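PDB 4QRN: 5-Carboxyvanillate Decarboxylase from Novosphingobium aromaticivorans, which probably removes a carboxyl group from 5-carboxyvanillate as a metal-dependent carboxy-lyase of the amidohydrolase superfamily, and here holds manganese and a nitro analogue of its substrate. Local coordinates for residues A230-G233 and F234-T238; Y270-Y273 and R274-M278; E299-L302 and K303-L307; A318-F321 and C322-V325. All blocks are in the same frame, centred on the assembly; numbering follows the deposited sequence.

Contact 1 (A230-G233 and F234-T238). With 1DF (4-hydroxy-3-methoxy-5-nitrobenzoic acid), chain F.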
loop_
_atom_site.group_PDB
_atom_site.type_symbol
_atom_site.label_atom_id
_atom_site.label_comp_id
_atom_site.label_asym_id
_atom_site.label_seq_id
_atom_site.Cartn_x
_atom_site.Cartn_y
_atom_site.Cartn_z
ATOM N N ALA A 230 2.652 -11.280 4.652
ATOM C CA ALA A 230 1.262 -10.834 4.729
ATOM C C ALA A 230 1.107 -9.470 5.394
ATOM O O ALA A 230 0.181 -8.728 5.036
ATOM C CB ALA A 230 0.416 -11.878 5.427
ATOM N N ILE A 231 1.977 -9.118 6.339
ATOM C CA ILE A 231 1.834 -7.837 6.990
ATOM C C ILE A 231 1.920 -6.643 6.032
ATOM O O ILE A 231 1.335 -5.592 6.340
ATOM C CB ILE A 231 2.906 -7.700 8.102
ATOM C CG1 ILE A 231 2.583 -6.528 9.031
ATOM C CG2 ILE A 231 4.334 -7.627 7.549
ATOM C CD1 ILE A 231 3.592 -6.392 10.211
ATOM N N PHE A 232 2.669 -6.743 4.924
ATOM C CA PHE A 232 2.921 -5.549 4.119
ATOM C C PHE A 232 3.322 -5.887 2.693
ATOM O O PHE A 232 2.699 -5.413 1.740
ATOM C CB PHE A 232 3.999 -4.681 4.791
ATOM C CG PHE A 232 4.280 -3.407 4.054
ATOM C CD1 PHE A 232 3.405 -2.336 4.139
ATOM C CD2 PHE A 232 5.405 -3.292 3.243
ATOM C CE1 PHE A 232 3.660 -1.158 3.439
ATOM C CE2 PHE A 232 5.669 -2.129 2.556
ATOM C CZ PHE A 232 4.769 -1.072 2.641
ATOM N N GLY A 233 4.365 -6.698 2.526
ATOM C CA GLY A 233 4.877 -6.970 1.199
ATOM C C GLY A 233 3.869 -7.653 0.299
ATOM O O GLY A 233 3.833 -7.392 -0.901
ATOM N N PHE A 234 3.029 -8.525 0.855
ATOM C CA PHE A 234 1.964 -9.132 0.040
ATOM C C PHE A 234 1.097 -8.060 -0.625
ATOM O O PHE A 234 0.744 -8.182 -1.796
ATOM C CB PHE A 234 1.084 -10.033 0.918
ATOM C CG PHE A 234 1.604 -11.443 1.143
ATOM C CD1 PHE A 234 2.909 -11.828 0.855
ATOM C CD2 PHE A 234 0.722 -12.397 1.655
ATOM C CE1 PHE A 234 3.321 -13.155 1.077
ATOM C CE2 PHE A 234 1.132 -13.709 1.887
ATOM C CZ PHE A 234 2.434 -14.086 1.595
ATOM N N GLY A 235 0.706 -7.039 0.146
ATOM C CA GLY A 235 -0.156 -5.998 -0.385
ATOM C C GLY A 235 0.542 -5.130 -1.412
ATOM O O GLY A 235 -0.081 -4.678 -2.367
ATOM N N VAL A 236 1.825 -4.864 -1.201
ATOM C CA VAL A 236 2.608 -4.100 -2.169
ATOM C C VAL A 236 2.647 -4.859 -3.491
ATOM O O VAL A 236 2.350 -4.312 -4.561
ATOM C CB VAL A 236 4.026 -3.862 -1.630
ATOM C CG1 VAL A 236 4.950 -3.329 -2.745
ATOM C CG2 VAL A 236 4.006 -2.908 -0.416
ATOM N N GLU A 237 3.058 -6.128 -3.424
ATOM C CA GLU A 237 3.227 -6.950 -4.613
ATOM C C GLU A 237 1.919 -7.053 -5.402
ATOM O O GLU A 237 1.873 -6.892 -6.615
ATOM C CB GLU A 237 3.734 -8.330 -4.173
ATOM C CG GLU A 237 3.611 -9.424 -5.212
ATOM C CD GLU A 237 4.421 -9.267 -6.492
ATOM O OE1 GLU A 237 5.399 -8.496 -6.530
ATOM O OE2 GLU A 237 4.070 -9.982 -7.454
ATOM N N THR A 238 0.837 -7.350 -4.689
ATOM C CA THR A 238 -0.417 -7.680 -5.358
ATOM C C THR A 238 -1.113 -6.414 -5.852
ATOM O O THR A 238 -1.656 -6.389 -6.956
ATOM C CB THR A 238 -1.327 -8.465 -4.407
ATOM O OG1 THR A 238 -0.580 -9.519 -3.808
ATOM C CG2 THR A 238 -2.495 -9.072 -5.169
HETATM C C1 1DF F . -0.125 -15.928 4.634
HETATM C CO1 1DF F . -1.252 -15.187 4.416
HETATM C CO2 1DF F . 0.302 -16.840 3.642
HETATM C CM1 1DF F . -1.980 -15.475 3.213
HETATM C CM2 1DF F . -0.508 -17.177 2.577
HETATM O OM 1DF F . -0.165 -18.088 1.618
HETATM C CZ 1DF F . -1.747 -16.580 2.400
HETATM C CC 1DF F . 0.711 -15.752 5.847
HETATM C CV 1DF F . 1.193 -18.528 1.592
HETATM O O1 1DF F . 0.121 -15.361 6.938
HETATM O O2 1DF F . 1.919 -16.003 5.777
HETATM O O3 1DF F . -2.603 -16.993 1.511
HETATM N N 1DF F . -2.879 -14.359 2.755
HETATM O O11 1DF F . -3.452 -14.390 1.703
HETATM O O22 1DF F . -2.884 -13.304 3.448
HETATM O O HOH W 1 -0.268 -7.017 2.937
#
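A230 and F234 pack against each other where the chain turns into helix 233-248. The backbone N of A230 sits over the centre of one face of the F234 ring, and A230 CB comes 3.8 Å from F234 CD2. CG of F234 is anti to the carbonyl carbon (chi1 -84°), which lays the ring along the preceding loop and leaves its far edge for the ligand: F234 CE2 is 3.7 Å from CO2 of 4-hydroxy-3-methoxy-5-nitrobenzoic acid, in the plane of the phenyl ring. A second i to i+4 pair overlaps the first, two residues on, where CG2 of V236 makes a CH-pi contact with the F232 ring, 27° off the normal to its face. Among the polar contacts, V236 N donates to F232 O at 3.1 Å and E237 N to G233 O at 2.9 Å, the latter nearly straight at 173°. F234 O receives both T238 N and T238 OG1, from opposite faces of its plane. A water donates to A230 O and accepts a weak bond from G235 N. F232 occupies the N-cap position, and loop residue A230 and first-turn F234 both line the ligand pocket, close to the manganese site of E41, H210 and D336.

Contact 2 (Y270-Y273 and R274-M278); sequences YWLY and RLDYM. With 1DF (4-hydroxy-3-methoxy-5-nitrobenzoic acid), chain N.
O22 of the nitro group of 4-hydroxy-3-methoxy-5-nitrobenzoic acid is gripped by both terminal nitrogens of R274: NH2 donates to O22 at 2.9 Å and 155°, while the bond from NH1 is weak. The oxygen lies at the guanidinium edge, in its plane. R274 reaches it with CG anti to the backbone N (chi1 180°) and a chain extended from CG to NE. W271 runs alongside, pointing the same way, with CZ3 at 3.8 Å from R274 CD and the indole 30° from the guanidinium plane. M278 brings its CE to 3.5 Å from the ligand atom O2. Elsewhere CG of L275 meets CB of W271, and L272 CD1 lies beside D276 OD2, whose carboxylate accepts from I298 N and E299 N. L275, D276 and Y277 keep regular i to i+4 bonds (L275 N to W271 O 2.8 Å), but a water intervenes between Y270 O and R274 N, its bond from the latter weak. The ligand sits in the second subunit's pocket, where Y73 and R80 of that subunit also bind it. R274 therefore carries a positive charge across the dimer interface and would be expected to favour an anionic or strongly polar group where the nitro oxygen sits.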
loop_
_atom_site.group_PDB
_atom_site.type_symbol
_atom_site.label_atom_id
_atom_site.label_comp_id
_atom_site.label_asym_id
_atom_site.label_seq_id
_atom_site.Cartn_x
_atom_site.Cartn_y
_atom_site.Cartn_z
ATOM N N TYR A 270 -8.624 2.458 -1.290
ATOM C CA TYR A 270 -8.299 3.585 -0.437
ATOM C C TYR A 270 -7.448 4.612 -1.179
ATOM O O TYR A 270 -7.612 5.824 -0.989
ATOM C CB TYR A 270 -7.603 3.067 0.801
ATOM C CG TYR A 270 -7.328 4.101 1.874
ATOM C CD1 TYR A 270 -8.338 4.584 2.684
ATOM C CD2 TYR A 270 -6.021 4.553 2.106
ATOM C CE1 TYR A 270 -8.050 5.496 3.707
ATOM C CE2 TYR A 270 -5.736 5.443 3.115
ATOM C CZ TYR A 270 -6.747 5.904 3.918
ATOM O OH TYR A 270 -6.505 6.765 4.954
ATOM N N TRP A 271 -6.543 4.134 -2.029
ATOM C CA TRP A 271 -5.692 4.998 -2.830
ATOM C C TRP A 271 -6.405 5.597 -4.044
ATOM O O TRP A 271 -5.783 6.343 -4.794
ATOM C CB TRP A 271 -4.516 4.208 -3.371
ATOM C CG TRP A 271 -3.401 3.878 -2.438
ATOM C CD1 TRP A 271 -2.952 2.627 -2.133
ATOM C CD2 TRP A 271 -2.499 4.796 -1.815
ATOM N NE1 TRP A 271 -1.821 2.708 -1.350
ATOM C CE2 TRP A 271 -1.523 4.027 -1.144
ATOM C CE3 TRP A 271 -2.393 6.184 -1.813
ATOM C CZ2 TRP A 271 -0.456 4.613 -0.461
ATOM C CZ3 TRP A 271 -1.335 6.769 -1.112
ATOM C CH2 TRP A 271 -0.388 5.983 -0.467
ATOM N N LEU A 272 -7.673 5.259 -4.284
ATOM C CA LEU A 272 -8.267 5.498 -5.598
ATOM C C LEU A 272 -8.150 6.934 -6.084
ATOM O O LEU A 272 -7.847 7.170 -7.256
ATOM C CB LEU A 272 -9.734 5.098 -5.567
ATOM C CG LEU A 272 -10.488 5.272 -6.873
ATOM C CD1 LEU A 272 -9.837 4.470 -8.032
ATOM C CD2 LEU A 272 -11.955 4.863 -6.644
ATOM N N TYR A 273 -8.443 7.918 -5.235
ATOM C CA TYR A 273 -8.392 9.304 -5.686
ATOM C C TYR A 273 -6.983 9.641 -6.215
ATOM O O TYR A 273 -6.847 10.270 -7.277
ATOM C CB TYR A 273 -8.767 10.249 -4.533
ATOM C CG TYR A 273 -8.859 11.693 -4.963
ATOM C CD1 TYR A 273 -7.739 12.512 -4.968
ATOM C CD2 TYR A 273 -10.085 12.233 -5.397
ATOM C CE1 TYR A 273 -7.835 13.819 -5.396
ATOM C CE2 TYR A 273 -10.189 13.542 -5.787
ATOM C CZ TYR A 273 -9.059 14.335 -5.797
ATOM O OH TYR A 273 -9.187 15.649 -6.208
ATOM N N ARG A 274 -5.962 9.250 -5.454
ATOM C CA ARG A 274 -4.577 9.475 -5.827
ATOM C C ARG A 274 -4.198 8.657 -7.068
ATOM O O ARG A 274 -3.469 9.160 -7.937
ATOM C CB ARG A 274 -3.691 9.167 -4.637
ATOM C CG ARG A 274 -2.209 9.350 -4.855
ATOM C CD ARG A 274 -1.626 9.722 -3.505
ATOM N NE ARG A 274 -0.184 9.818 -3.391
ATOM C CZ ARG A 274 0.528 10.899 -3.672
ATOM N NH1 ARG A 274 -0.039 11.969 -4.256
ATOM N NH2 ARG A 274 1.835 10.890 -3.399
ATOM N N LEU A 275 -4.654 7.424 -7.175
ATOM C CA LEU A 275 -4.375 6.619 -8.357
ATOM C C LEU A 275 -4.859 7.331 -9.614
ATOM O O LEU A 275 -4.128 7.474 -10.597
ATOM C CB LEU A 275 -5.023 5.241 -8.280
ATOM C CG LEU A 275 -4.554 4.316 -7.167
ATOM C CD1 LEU A 275 -5.342 3.014 -7.204
ATOM C CD2 LEU A 275 -3.068 4.044 -7.231
ATOM N N ASP A 276 -6.122 7.743 -9.616
ATOM C CA ASP A 276 -6.656 8.386 -10.810
ATOM C C ASP A 276 -6.009 9.738 -11.067
ATOM O O ASP A 276 -5.704 10.053 -12.216
ATOM C CB ASP A 276 -8.182 8.494 -10.746
ATOM C CG ASP A 276 -8.887 7.354 -11.505
ATOM O OD1 ASP A 276 -8.379 6.916 -12.573
ATOM O OD2 ASP A 276 -9.956 6.912 -11.051
ATOM N N TYR A 277 -5.795 10.538 -10.023
ATOM C CA TYR A 277 -5.196 11.846 -10.233
ATOM C C TYR A 277 -3.809 11.692 -10.862
ATOM O O TYR A 277 -3.482 12.357 -11.851
ATOM C CB TYR A 277 -5.095 12.638 -8.914
ATOM C CG TYR A 277 -4.598 14.038 -9.174
ATOM C CD1 TYR A 277 -3.245 14.312 -9.190
ATOM C CD2 TYR A 277 -5.485 15.059 -9.497
ATOM C CE1 TYR A 277 -2.768 15.590 -9.492
ATOM C CE2 TYR A 277 -5.041 16.324 -9.816
ATOM C CZ TYR A 277 -3.681 16.590 -9.813
ATOM O OH TYR A 277 -3.228 17.850 -10.127
ATOM N N MET A 278 -2.978 10.839 -10.281
ATOM C CA MET A 278 -1.609 10.715 -10.751
ATOM C C MET A 278 -1.492 9.906 -12.033
ATOM O O MET A 278 -0.592 10.177 -12.842
ATOM C CB MET A 278 -0.699 10.188 -9.637
ATOM C CG MET A 278 -0.524 11.185 -8.488
ATOM S SD MET A 278 0.215 12.720 -9.132
ATOM C CE MET A 278 0.407 13.702 -7.661
HETATM C C1 1DF N . 5.231 14.584 -6.631
HETATM C CO1 1DF N . 4.252 14.540 -5.665
HETATM C CO2 1DF N . 6.525 14.976 -6.292
HETATM C CM1 1DF N . 4.633 14.896 -4.362
HETATM C CM2 1DF N . 6.804 15.473 -5.033
HETATM O OM 1DF N . 8.042 15.903 -4.648
HETATM C CZ 1DF N . 5.821 15.514 -4.071
HETATM C CC 1DF N . 4.933 14.241 -8.021
HETATM C CV 1DF N . 9.125 15.636 -5.492
HETATM O O1 1DF N . 5.853 13.834 -8.758
HETATM O O2 1DF N . 3.742 14.404 -8.487
HETATM O O3 1DF N . 6.011 16.192 -2.931
HETATM N N 1DF N . 3.770 14.360 -3.257
HETATM O O11 1DF N . 4.038 14.456 -2.087
HETATM O O22 1DF N . 2.830 13.607 -3.596
HETATM O O HOH W 2 -6.865 8.233 -2.445
#

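Contact 3 (E299-L302 and K303-L307); sequences EGYL and KSNVL
K303 leans back along the last full turn of its helix toward E299. Its CB lies 3.7 Å from E299 O, and CG comes closer to the same oxygen. With CG anti to the carbonyl carbon (chi1 -69°) and the rest of the chain extended, CD passes E299 O at a greater distance. CE then draws up to 3.8 Å from E299 OE2, and NZ ends in a long salt bridge of 3.7 Å to that OE2. The two chains lie side by side, pointing the same way. S304 OG is 3.0 Å from G300 O and 2.7 Å from N305 OD1, two acceptors competing for one proton, and it also receives a bond from K296 NZ. N305 OD1 meets the Y301 ring edge in its plane, the amide turned 50° from that ring. L302 CD2 packs on V306 CB. Y301 O gathers the turn, accepting N305 N at 2.8 Å and weaker bonds from S304 N and V306 N. Outside, N305 ND2 is held by P255 O and L257 O. At this helix C-terminus N305 leaves helical geometry and the chain passes into strand 306-309, an alpha-to-beta junction as in the (beta/alpha)8 barrel of amidohydrolases.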
loop_
_atom_site.group_PDB
_atom_site.type_symbol
_atom_site.label_atom_id
_atom_site.label_comp_id
_atom_site.label_asym_id
_atom_site.label_seq_id
_atom_site.Cartn_x
_atom_site.Cartn_y
_atom_site.Cartn_z
ATOM N N GLU A 299 -11.240 4.225 -11.318
ATOM C CA GLU A 299 -12.500 4.033 -10.621
ATOM C C GLU A 299 -13.498 3.234 -11.477
ATOM O O GLU A 299 -14.158 2.297 -10.978
ATOM C CB GLU A 299 -13.071 5.390 -10.236
ATOM C CG GLU A 299 -14.424 5.277 -9.573
ATOM C CD GLU A 299 -14.912 6.591 -9.073
ATOM O OE1 GLU A 299 -14.471 7.636 -9.599
ATOM O OE2 GLU A 299 -15.728 6.584 -8.142
ATOM N N GLY A 300 -13.604 3.599 -12.754
ATOM C CA GLY A 300 -14.472 2.866 -13.651
ATOM C C GLY A 300 -14.132 1.390 -13.736
ATOM O O GLY A 300 -15.040 0.548 -13.712
ATOM N N TYR A 301 -12.852 1.063 -13.837
ATOM C CA TYR A 301 -12.473 -0.347 -13.894
ATOM C C TYR A 301 -12.768 -1.046 -12.577
ATOM O O TYR A 301 -13.124 -2.219 -12.592
ATOM C CB TYR A 301 -10.990 -0.535 -14.264
ATOM C CG TYR A 301 -10.680 -0.036 -15.655
ATOM C CD1 TYR A 301 -11.284 -0.614 -16.776
ATOM C CD2 TYR A 301 -9.820 1.033 -15.853
ATOM C CE1 TYR A 301 -11.018 -0.143 -18.051
ATOM C CE2 TYR A 301 -9.558 1.517 -17.110
ATOM C CZ TYR A 301 -10.160 0.933 -18.204
ATOM O OH TYR A 301 -9.896 1.474 -19.441
ATOM N N LEU A 302 -12.597 -0.367 -11.445
ATOM C CA LEU A 302 -12.951 -1.024 -10.182
ATOM C C LEU A 302 -14.418 -1.387 -10.151
ATOM O O LEU A 302 -14.786 -2.432 -9.625
ATOM C CB LEU A 302 -12.623 -0.165 -8.972
ATOM C CG LEU A 302 -11.149 0.074 -8.699
ATOM C CD1 LEU A 302 -11.054 0.831 -7.393
ATOM C CD2 LEU A 302 -10.354 -1.214 -8.633
ATOM N N LYS A 303 -15.262 -0.550 -10.729
ATOM C CA LYS A 303 -16.693 -0.783 -10.669
ATOM C C LYS A 303 -17.190 -1.787 -11.710
ATOM O O LYS A 303 -18.279 -2.316 -11.545
ATOM C CB LYS A 303 -17.437 0.539 -10.799
ATOM C CG LYS A 303 -17.258 1.441 -9.580
ATOM C CD LYS A 303 -18.017 2.737 -9.754
ATOM C CE LYS A 303 -18.050 3.558 -8.481
ATOM N NZ LYS A 303 -18.888 4.775 -8.660
ATOM N N SER A 304 -16.419 -2.058 -12.760
ATOM C CA SER A 304 -16.874 -2.972 -13.819
ATOM C C SER A 304 -16.063 -4.251 -13.971
ATOM O O SER A 304 -16.596 -5.217 -14.527
ATOM C CB SER A 304 -16.906 -2.265 -15.155
ATOM O OG SER A 304 -15.642 -1.779 -15.507
ATOM N N ASN A 305 -14.813 -4.265 -13.523
ATOM C CA ASN A 305 -13.914 -5.385 -13.822
ATOM C C ASN A 305 -13.138 -5.934 -12.645
ATOM O O ASN A 305 -12.509 -6.974 -12.803
ATOM C CB ASN A 305 -12.908 -5.002 -14.910
ATOM C CG ASN A 305 -13.567 -4.712 -16.229
ATOM O OD1 ASN A 305 -13.895 -3.558 -16.547
ATOM N ND2 ASN A 305 -13.777 -5.752 -17.013
ATOM N N VAL A 306 -13.163 -5.287 -11.487
ATOM C CA VAL A 306 -12.431 -5.769 -10.322
ATOM C C VAL A 306 -13.410 -6.157 -9.230
ATOM O O VAL A 306 -14.452 -5.533 -9.060
ATOM C CB VAL A 306 -11.429 -4.705 -9.828
ATOM C CG1 VAL A 306 -10.661 -5.193 -8.594
ATOM C CG2 VAL A 306 -10.462 -4.343 -10.964
ATOM N N LEU A 307 -13.084 -7.220 -8.513
ATOM C CA LEU A 307 -13.896 -7.750 -7.426
ATOM C C LEU A 307 -12.966 -7.926 -6.225
ATOM O O LEU A 307 -11.783 -8.233 -6.401
ATOM C CB LEU A 307 -14.468 -9.105 -7.834
ATOM C CG LEU A 307 -15.424 -9.057 -9.037
ATOM C CD1 LEU A 307 -15.644 -10.455 -9.583
ATOM C CD2 LEU A 307 -16.773 -8.382 -8.673
#

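Contact 4 (A318-F321 and C322-V325); sequences AIKF and CQQV
Four successive i to i+4 backbone bonds carry regular helix through A318-V325, from C322 N to A318 O at 3.0 Å through V325 N to F321 O, also at 3.0 Å. The closest side-chain contact is between F321 and V325, which cross obliquely, V325 CG2 coming 3.6 Å from F321 CE1. CG of F321 is anti to its own N (chi1 179°), which places CG beside the carbonyl carbon and brings the ring over toward C322 N and V325, while V325 CG2, anti to the carbonyl carbon, turns back to meet both the ring and F321 O. Elsewhere I319 and Q323 run alongside each other, CG2 of I319 meeting the amide carbon CD of Q323 at 3.9 Å. OE1 of Q323 approaches the backbone of K320, lying 3.6 Å from K320 CA. The lysine itself extends away from the turn, and its NZ bonds to D353 O. Helix 316-326 is the connection of a beta-alpha-beta unit between strands 306-309 and 331-332. The side bearing I319 and Q323 packs on helix 356-370, through F362 and T358, while V325 touches L272 of helix 268-284, and F321 rests on P317 of the second subunit.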
loop_
_atom_site.group_PDB
_atom_site.type_symbol
_atom_site.label_atom_id
_atom_site.label_comp_id
_atom_site.label_asym_id
_atom_site.label_seq_id
_atom_site.Cartn_x
_atom_site.Cartn_y
_atom_site.Cartn_z
ATOM N N ALA A 318 -13.284 -0.823 7.103
ATOM C CA ALA A 318 -12.650 -1.058 5.816
ATOM C C ALA A 318 -13.599 -1.755 4.844
ATOM O O ALA A 318 -13.639 -1.409 3.657
ATOM C CB ALA A 318 -11.378 -1.845 5.975
ATOM N N ILE A 319 -14.370 -2.718 5.334
ATOM C CA ILE A 319 -15.345 -3.388 4.482
ATOM C C ILE A 319 -16.352 -2.370 3.952
ATOM O O ILE A 319 -16.652 -2.347 2.760
ATOM C CB ILE A 319 -16.060 -4.520 5.249
ATOM C CG1 ILE A 319 -15.050 -5.618 5.595
ATOM C CG2 ILE A 319 -17.210 -5.061 4.432
ATOM C CD1 ILE A 319 -15.577 -6.572 6.643
ATOM N N LYS A 320 -16.888 -1.542 4.843
ATOM C CA LYS A 320 -17.891 -0.575 4.426
ATOM C C LYS A 320 -17.316 0.446 3.455
ATOM O O LYS A 320 -17.995 0.863 2.515
ATOM C CB LYS A 320 -18.507 0.117 5.642
ATOM C CG LYS A 320 -19.473 -0.768 6.414
ATOM C CD LYS A 320 -20.086 -0.045 7.602
ATOM C CE LYS A 320 -21.244 -0.838 8.204
ATOM N NZ LYS A 320 -21.804 -0.114 9.398
ATOM N N PHE A 321 -16.085 0.874 3.693
ATOM C CA PHE A 321 -15.434 1.827 2.795
ATOM C C PHE A 321 -15.358 1.228 1.397
ATOM O O PHE A 321 -15.705 1.839 0.381
ATOM C CB PHE A 321 -14.032 2.152 3.322
ATOM C CG PHE A 321 -13.269 3.106 2.441
ATOM C CD1 PHE A 321 -12.560 2.627 1.352
ATOM C CD2 PHE A 321 -13.255 4.465 2.695
ATOM C CE1 PHE A 321 -11.855 3.488 0.519
ATOM C CE2 PHE A 321 -12.574 5.327 1.856
ATOM C CZ PHE A 321 -11.869 4.836 0.766
ATOM N N CYS A 322 -14.908 -0.018 1.353
ATOM C CA CYS A 322 -14.714 -0.680 0.089
ATOM C C CYS A 322 -16.080 -0.917 -0.614
ATOM O O CYS A 322 -16.188 -0.782 -1.833
ATOM C CB CYS A 322 -13.954 -1.972 0.362
ATOM S SG CYS A 322 -13.240 -2.758 -1.052
ATOM N N GLN A 323 -17.108 -1.276 0.155
ATOM C CA GLN A 323 -18.442 -1.440 -0.418
ATOM C C GLN A 323 -18.924 -0.135 -1.043
ATOM O O GLN A 323 -19.571 -0.133 -2.089
ATOM C CB GLN A 323 -19.460 -1.885 0.643
ATOM C CG GLN A 323 -19.284 -3.337 1.053
ATOM C CD GLN A 323 -20.162 -3.690 2.253
ATOM O OE1 GLN A 323 -20.345 -2.872 3.152
ATOM N NE2 GLN A 323 -20.716 -4.911 2.265
ATOM N N GLN A 324 -18.634 0.992 -0.401
ATOM C CA GLN A 324 -19.025 2.273 -0.961
ATOM C C GLN A 324 -18.265 2.569 -2.263
ATOM O O GLN A 324 -18.865 3.052 -3.231
ATOM C CB GLN A 324 -18.812 3.371 0.072
ATOM C CG GLN A 324 -19.343 4.739 -0.380
ATOM C CD GLN A 324 -18.852 5.898 0.472
ATOM O OE1 GLN A 324 -18.722 5.781 1.690
ATOM N NE2 GLN A 324 -18.582 7.030 -0.174
ATOM N N VAL A 325 -16.963 2.300 -2.299
ATOM C CA VAL A 325 -16.157 2.625 -3.482
ATOM C C VAL A 325 -16.477 1.704 -4.661
ATOM O O VAL A 325 -16.614 2.148 -5.797
ATOM C CB VAL A 325 -14.646 2.497 -3.140
ATOM C CG1 VAL A 325 -13.785 2.585 -4.405
ATOM C CG2 VAL A 325 -14.244 3.578 -2.145
#

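How the contacts relate
All four contacts are local and in series along the chain; none nests in or crosses another. Contact 1 closes the turn from the loop after helix 220-225 into helix 233-248; within the chain it touches none of the others, but across the dimer A230 and I231 pack on R274 and M278 of the second subunit. Contacts 2, 3 and 4 form a connected group on one side of the chain's centre. L272 links 270-278 to L302 of contact 3 and V325 of contact 4, and K303 CE packs on V325 O. Helices 268-284, 298-304 and 316-326 are thereby packed together, strand 306-309 lying between the last two in the chain. Contacts 2 and 4 likewise meet the second subunit.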